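Local structure of alpha-glucosidase ([Eubacterium] rectale, 6PNR) at residues G43-T48 against P132-E137; W621-T626 against P645-K650. The protein probably hydrolyses alpha-glycosides of sulfoquinovose, the sulfonated sugar of sulfolipids, as a family GH31 sulfoquinovosidase. All coordinates share one frame; numbering follows the deposited sequence.

Interaction 1. Residues G43-T48 against P132-E137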
loop_
_atom_site.group_PDB
_atom_site.type_symbol
_atom_site.label_atom_id
_atom_site.label_comp_id
_atom_site.label_asym_id
_atom_site.label_seq_id
_atom_site.Cartn_x
_atom_site.Cartn_y
_atom_site.Cartn_z
ATOM N N GLY A 43 11.470 -13.864 4.848
ATOM C CA GLY A 43 10.572 -13.900 5.983
ATOM C C GLY A 43 9.491 -12.846 5.969
ATOM O O GLY A 43 8.644 -12.840 6.870
ATOM N N ASN A 44 9.501 -11.948 4.988
ATOM C CA ASN A 44 8.426 -10.984 4.773
ATOM C C ASN A 44 7.509 -11.512 3.676
ATOM O O ASN A 44 7.982 -12.085 2.691
ATOM C CB ASN A 44 8.976 -9.606 4.370
ATOM C CG ASN A 44 10.005 -9.068 5.356
ATOM O OD1 ASN A 44 9.659 -8.469 6.378
ATOM N ND2 ASN A 44 11.276 -9.274 5.046
ATOM N N PHE A 45 6.201 -11.326 3.847
ATOM C CA PHE A 45 5.200 -11.916 2.951
ATOM C C PHE A 45 4.234 -10.828 2.492
ATOM O O PHE A 45 3.433 -10.329 3.287
ATOM C CB PHE A 45 4.417 -13.055 3.628
ATOM C CG PHE A 45 5.238 -14.299 3.918
ATOM C CD1 PHE A 45 6.020 -14.385 5.064
ATOM C CD2 PHE A 45 5.209 -15.384 3.053
ATOM C CE1 PHE A 45 6.779 -15.510 5.326
ATOM C CE2 PHE A 45 5.956 -16.525 3.320
ATOM C CZ PHE A 45 6.745 -16.587 4.447
ATOM N N LYS A 46 4.297 -10.477 1.213
ATOM C CA LYS A 46 3.283 -9.639 0.587
ATOM C C LYS A 46 2.208 -10.564 0.030
ATOM O O LYS A 46 2.460 -11.321 -0.914
ATOM C CB LYS A 46 3.893 -8.769 -0.509
ATOM C CG LYS A 46 2.894 -7.881 -1.240
ATOM C CD LYS A 46 3.562 -7.107 -2.383
ATOM C CE LYS A 46 2.526 -6.581 -3.372
ATOM N NZ LYS A 46 1.323 -6.030 -2.665
ATOM N N ILE A 47 1.025 -10.525 0.633
ATOM C CA ILE A 47 -0.065 -11.434 0.309
ATOM C C ILE A 47 -1.227 -10.628 -0.263
ATOM O O ILE A 47 -1.698 -9.669 0.361
ATOM C CB ILE A 47 -0.506 -12.238 1.547
ATOM C CG1 ILE A 47 0.605 -13.219 1.949
ATOM C CG2 ILE A 47 -1.815 -12.983 1.270
ATOM C CD1 ILE A 47 0.304 -13.996 3.200
ATOM N N THR A 48 -1.681 -11.014 -1.451
ATOM C CA THR A 48 -2.903 -10.486 -2.035
ATOM C C THR A 48 -3.788 -11.655 -2.445
ATOM O O THR A 48 -3.327 -12.789 -2.583
ATOM C CB THR A 48 -2.621 -9.598 -3.248
ATOM O OG1 THR A 48 -1.892 -10.357 -4.220
ATOM C CG2 THR A 48 -1.810 -8.376 -2.844
ATOM N N PRO A 132 -4.830 -9.551 9.548
ATOM C CA PRO A 132 -4.402 -10.809 8.923
ATOM C C PRO A 132 -3.668 -11.693 9.918
ATOM O O PRO A 132 -2.894 -11.215 10.748
ATOM C CB PRO A 132 -3.467 -10.340 7.800
ATOM C CG PRO A 132 -4.017 -8.992 7.437
ATOM C CD PRO A 132 -4.511 -8.378 8.716
ATOM N N ILE A 133 -3.916 -12.996 9.819
ATOM C CA ILE A 133 -3.338 -13.993 10.719
ATOM C C ILE A 133 -2.336 -14.799 9.898
ATOM O O ILE A 133 -2.706 -15.758 9.210
ATOM C CB ILE A 133 -4.430 -14.897 11.328
ATOM C CG1 ILE A 133 -5.540 -14.054 11.967
ATOM C CG2 ILE A 133 -3.823 -15.941 12.308
ATOM C CD1 ILE A 133 -5.093 -13.130 13.090
ATOM N N TRP A 134 -1.071 -14.377 9.921
ATOM C CA TRP A 134 -0.030 -15.000 9.108
ATOM C C TRP A 134 1.283 -14.691 9.813
ATOM O O TRP A 134 1.651 -13.518 9.921
ATOM C CB TRP A 134 -0.047 -14.446 7.678
ATOM C CG TRP A 134 0.870 -15.140 6.700
ATOM C CD1 TRP A 134 2.097 -14.712 6.275
ATOM C CD2 TRP A 134 0.619 -16.376 6.012
ATOM N NE1 TRP A 134 2.624 -15.602 5.366
ATOM C CE2 TRP A 134 1.739 -16.636 5.193
ATOM C CE3 TRP A 134 -0.437 -17.297 6.023
ATOM C CZ2 TRP A 134 1.827 -17.774 4.388
ATOM C CZ3 TRP A 134 -0.349 -18.424 5.213
ATOM C CH2 TRP A 134 0.769 -18.652 4.410
ATOM N N THR A 135 1.955 -15.715 10.330
ATOM C CA THR A 135 3.205 -15.460 11.039
ATOM C C THR A 135 4.277 -15.030 10.041
ATOM O O THR A 135 4.363 -15.554 8.927
ATOM C CB THR A 135 3.645 -16.691 11.850
ATOM O OG1 THR A 135 4.870 -16.403 12.540
ATOM C CG2 THR A 135 3.827 -17.934 10.975
ATOM N N SER A 136 5.052 -14.014 10.414
ATOM C CA SER A 136 6.062 -13.478 9.506
ATOM C C SER A 136 7.002 -12.601 10.318
ATOM O O SER A 136 6.766 -12.334 11.498
ATOM C CB SER A 136 5.427 -12.672 8.361
ATOM O OG SER A 136 4.990 -11.391 8.812
ATOM N N GLU A 137 8.060 -12.136 9.672
ATOM C CA GLU A 137 8.788 -11.022 10.259
ATOM C C GLU A 137 7.791 -9.903 10.566
ATOM O O GLU A 137 6.917 -9.607 9.735
ATOM C CB GLU A 137 9.878 -10.535 9.298
ATOM C CG GLU A 137 11.055 -11.497 9.177
ATOM C CD GLU A 137 12.015 -11.392 10.353
ATOM O OE1 GLU A 137 11.919 -10.423 11.137
ATOM O OE2 GLU A 137 12.855 -12.297 10.510
HETATM O O HOH W 1 7.056 -7.964 7.429
HETATM O O HOH W 2 5.228 -9.868 5.940
#
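Trp-134 turns its NE1 edge onto one face of the Phe-45 ring, nearest CG, while CD1 of Ile-47 lies over a face of the indole. This T-shaped (edge-to-face) pair joins strand 44-56, an outermost strand of a six-stranded antiparallel sheet, to the loop that follows strand 130-133, at the sheet's other margin; the sheet is consistent with the N-terminal beta-sandwich domain of GH31 enzymes. The Phe-45 ring and the five-membered ring of Trp-134 have centroids 4.7 Å apart and planes at 76°; the nearest approach is NE1 of Trp-134 to CG of Phe-45, 3.3 Å. CG of Trp-134 lies anti to its backbone N (chi1 -173°), which carries the indole across to the strand. There CD1 of Ile-47 makes a CH-pi contact 3.5 Å from the centroid of the Trp-134 five-membered ring, 4° off its normal. His-412 stacks on Trp-134 and meets Phe-45 edge-to-face, adding a third ring to the group. An alanine in place of Phe-45 would probably open a gap beside Trp-134 NE1 and let the indole shift.

Beyond the rings the backbones converge, and Glu-137 N donates to Gly-43 O at 2.9 Å. A CB on Gly-43 would collide with Glu-137 CG, so the close approach depends on the missing side chain. One water donates to both Asn-44 OD1 and Glu-137 O; a second accepts from Phe-45 N and donates to Ser-136 OG. That hydroxyl in turn donates to Glu-137 O at 2.8 Å, from above the carbonyl plane, whereas Glu-137 OE2 is hydrogen-bonded to Tyr-394 OH.

Interaction 2. Residues W621-T626 against P645-K650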
loop_
_atom_site.group_PDB
_atom_site.type_symbol
_atom_site.label_atom_id
_atom_site.label_comp_id
_atom_site.label_asym_id
_atom_site.label_seq_id
_atom_site.Cartn_x
_atom_site.Cartn_y
_atom_site.Cartn_z
ATOM N N TRP A 621 -3.827 3.675 46.130
ATOM C CA TRP A 621 -2.540 3.465 45.482
ATOM C C TRP A 621 -1.435 4.213 46.212
ATOM O O TRP A 621 -1.652 5.295 46.765
ATOM C CB TRP A 621 -2.564 3.930 44.028
ATOM C CG TRP A 621 -3.481 3.186 43.119
ATOM C CD1 TRP A 621 -4.678 3.625 42.623
ATOM C CD2 TRP A 621 -3.264 1.886 42.547
ATOM N NE1 TRP A 621 -5.222 2.677 41.793
ATOM C CE2 TRP A 621 -4.374 1.602 41.726
ATOM C CE3 TRP A 621 -2.237 0.938 42.650
ATOM C CZ2 TRP A 621 -4.498 0.398 41.015
ATOM C CZ3 TRP A 621 -2.369 -0.266 41.954
ATOM C CH2 TRP A 621 -3.484 -0.518 41.139
ATOM N N VAL A 622 -0.242 3.624 46.196
ATOM C CA VAL A 622 0.962 4.225 46.757
ATOM C C VAL A 622 2.018 4.266 45.659
ATOM O O VAL A 622 2.381 3.220 45.113
ATOM C CB VAL A 622 1.496 3.445 47.971
ATOM C CG1 VAL A 622 2.720 4.161 48.550
ATOM C CG2 VAL A 622 0.401 3.264 49.039
ATOM N N HIS A 623 2.507 5.464 45.336
ATOM C CA HIS A 623 3.622 5.598 44.402
ATOM C C HIS A 623 4.876 4.965 44.995
ATOM O O HIS A 623 5.263 5.275 46.127
ATOM C CB HIS A 623 3.866 7.069 44.076
ATOM C CG HIS A 623 4.939 7.294 43.060
ATOM N ND1 HIS A 623 6.108 7.961 43.348
ATOM C CD2 HIS A 623 5.016 6.948 41.751
ATOM C CE1 HIS A 623 6.862 8.016 42.263
ATOM N NE2 HIS A 623 6.223 7.407 41.280
ATOM N N LEU A 624 5.516 4.078 44.227
ATOM C CA LEU A 624 6.532 3.195 44.801
ATOM C C LEU A 624 7.727 3.968 45.346
ATOM O O LEU A 624 8.252 3.638 46.416
ATOM C CB LEU A 624 6.996 2.176 43.755
ATOM C CG LEU A 624 8.168 1.276 44.167
ATOM C CD1 LEU A 624 7.792 0.391 45.365
ATOM C CD2 LEU A 624 8.619 0.421 42.989
ATOM N N TRP A 625 8.195 4.979 44.615
ATOM C CA TRP A 625 9.446 5.635 44.978
ATOM C C TRP A 625 9.271 6.722 46.034
ATOM O O TRP A 625 10.221 7.009 46.777
ATOM C CB TRP A 625 10.119 6.223 43.724
ATOM C CG TRP A 625 10.178 5.240 42.567
ATOM C CD1 TRP A 625 9.501 5.324 41.380
ATOM C CD2 TRP A 625 10.937 4.018 42.508
ATOM N NE1 TRP A 625 9.799 4.240 40.587
ATOM C CE2 TRP A 625 10.677 3.424 41.253
ATOM C CE3 TRP A 625 11.812 3.374 43.390
ATOM C CZ2 TRP A 625 11.264 2.208 40.861
ATOM C CZ3 TRP A 625 12.391 2.171 43.002
ATOM C CH2 TRP A 625 12.111 1.600 41.747
ATOM N N THR A 626 8.087 7.333 46.126
ATOM C CA THR A 626 7.873 8.425 47.067
ATOM C C THR A 626 6.990 8.073 48.252
ATOM O O THR A 626 7.100 8.730 49.289
ATOM C CB THR A 626 7.262 9.642 46.357
ATOM O OG1 THR A 626 6.022 9.271 45.734
ATOM C CG2 THR A 626 8.227 10.184 45.308
ATOM N N PRO A 645 7.331 4.925 36.604
ATOM C CA PRO A 645 6.013 5.223 37.175
ATOM C C PRO A 645 5.325 3.948 37.637
ATOM O O PRO A 645 4.674 3.263 36.844
ATOM C CB PRO A 645 5.276 5.897 36.011
ATOM C CG PRO A 645 6.383 6.492 35.189
ATOM C CD PRO A 645 7.447 5.428 35.230
ATOM N N ALA A 646 5.487 3.608 38.913
ATOM C CA ALA A 646 5.012 2.343 39.455
ATOM C C ALA A 646 4.281 2.601 40.762
ATOM O O ALA A 646 4.732 3.400 41.588
ATOM C CB ALA A 646 6.163 1.366 39.684
ATOM N N PHE A 647 3.154 1.917 40.939
ATOM C CA PHE A 647 2.276 2.110 42.084
ATOM C C PHE A 647 1.859 0.741 42.594
ATOM O O PHE A 647 1.741 -0.208 41.815
ATOM C CB PHE A 647 1.035 2.939 41.700
ATOM C CG PHE A 647 1.368 4.228 40.985
ATOM C CD1 PHE A 647 1.746 4.221 39.645
ATOM C CD2 PHE A 647 1.313 5.439 41.652
ATOM C CE1 PHE A 647 2.081 5.390 38.992
ATOM C CE2 PHE A 647 1.634 6.620 41.000
ATOM C CZ PHE A 647 2.020 6.595 39.662
ATOM N N TYR A 648 1.647 0.636 43.904
ATOM C CA TYR A 648 1.108 -0.589 44.473
ATOM C C TYR A 648 -0.131 -0.279 45.308
ATOM O O TYR A 648 -0.310 0.836 45.805
ATOM C CB TYR A 648 2.151 -1.355 45.322
ATOM C CG TYR A 648 2.663 -0.640 46.546
ATOM C CD1 TYR A 648 2.043 -0.788 47.788
ATOM C CD2 TYR A 648 3.795 0.162 46.471
ATOM C CE1 TYR A 648 2.535 -0.126 48.915
ATOM C CE2 TYR A 648 4.287 0.813 47.572
ATOM C CZ TYR A 648 3.660 0.670 48.793
ATOM O OH TYR A 648 4.178 1.335 49.877
ATOM N N ARG A 649 -0.990 -1.289 45.439
ATOM C CA ARG A 649 -2.178 -1.182 46.279
ATOM C C ARG A 649 -1.784 -1.060 47.746
ATOM O O ARG A 649 -0.998 -1.866 48.255
ATOM C CB ARG A 649 -3.073 -2.400 46.080
ATOM C CG ARG A 649 -3.684 -2.514 44.695
ATOM C CD ARG A 649 -4.577 -3.757 44.599
ATOM N NE ARG A 649 -5.488 -3.856 45.732
ATOM C CZ ARG A 649 -5.415 -4.788 46.682
ATOM N NH1 ARG A 649 -4.478 -5.733 46.633
ATOM N NH2 ARG A 649 -6.290 -4.777 47.679
ATOM N N LYS A 650 -2.336 -0.049 48.427
ATOM C CA LYS A 650 -1.980 0.194 49.827
ATOM C C LYS A 650 -2.192 -1.043 50.692
ATOM O O LYS A 650 -1.392 -1.328 51.591
ATOM C CB LYS A 650 -2.789 1.364 50.383
ATOM C CG LYS A 650 -2.508 1.667 51.855
ATOM C CD LYS A 650 -3.266 2.912 52.303
ATOM C CE LYS A 650 -2.830 3.373 53.695
ATOM N NZ LYS A 650 -3.490 4.661 54.080
#
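An antiparallel beta ladder within the GH31 C-terminal domain centres on Val-622 and Tyr-648, a hydrogen-bonded pair linking strands 621-623 and 646-649. Val-622 N donates to Tyr-648 O at 2.8 Å, and Tyr-648 N returns a bond to Val-622 O at 2.9 Å. Leu-624 N to Ala-646 O, 2.8 Å, continues the hydrogen bonding one step past the end of strand 621-623.

Tyr-648 takes the crowded chi1 position (63°), with CG between its backbone N and carbonyl carbon, and its ring lies alongside Val-622. CB of the valine sits over the ring face, 3.8 Å from the centroid, and CG1 reaches the phenol oxygen. Helix 655-665 covers this side, Phe-658 meeting the Tyr-648 ring.

On the other face, His-623 CD2 comes over one face of the Phe-647 ring, 3.5 Å from CE2 of that phenylalanine, with the planes inclined at 55°. Further along, CZ3 of Trp-621 touches Arg-649 CG at 3.8 Å; the guanidinium forms a salt bridge through NH1 with Asp-598. Strands 611-616 and 633-638 pack on the Phe-647 face, so that two layers of strands meet there, as in the beta-sandwich C-terminal domain of GH31 enzymes.

Overall arrangement
The two contacts illustrate how a multidomain glycosidase combines separate tertiary contacts: they follow one another along the chain and lie on opposite sides of its centre, with their centres about 41 Å apart and nearest atoms about 29 Å apart. Neither supplies a residue of the ligand pocket, but interaction 1, its centre about 16 Å from the centre of the chain, borders the site through Glu-137, whose side chain lies about 6 Å from the bound aza-sugar inhibitor. Glu-137 also forms a long, weak ion pair with Arg-441, a pocket residue. Interaction 2, its centre about 28 Å from that of the chain, joins two neighbouring strands of the C-terminal sheet. One contact is built around aromatic rings and water, the other on backbone pairing.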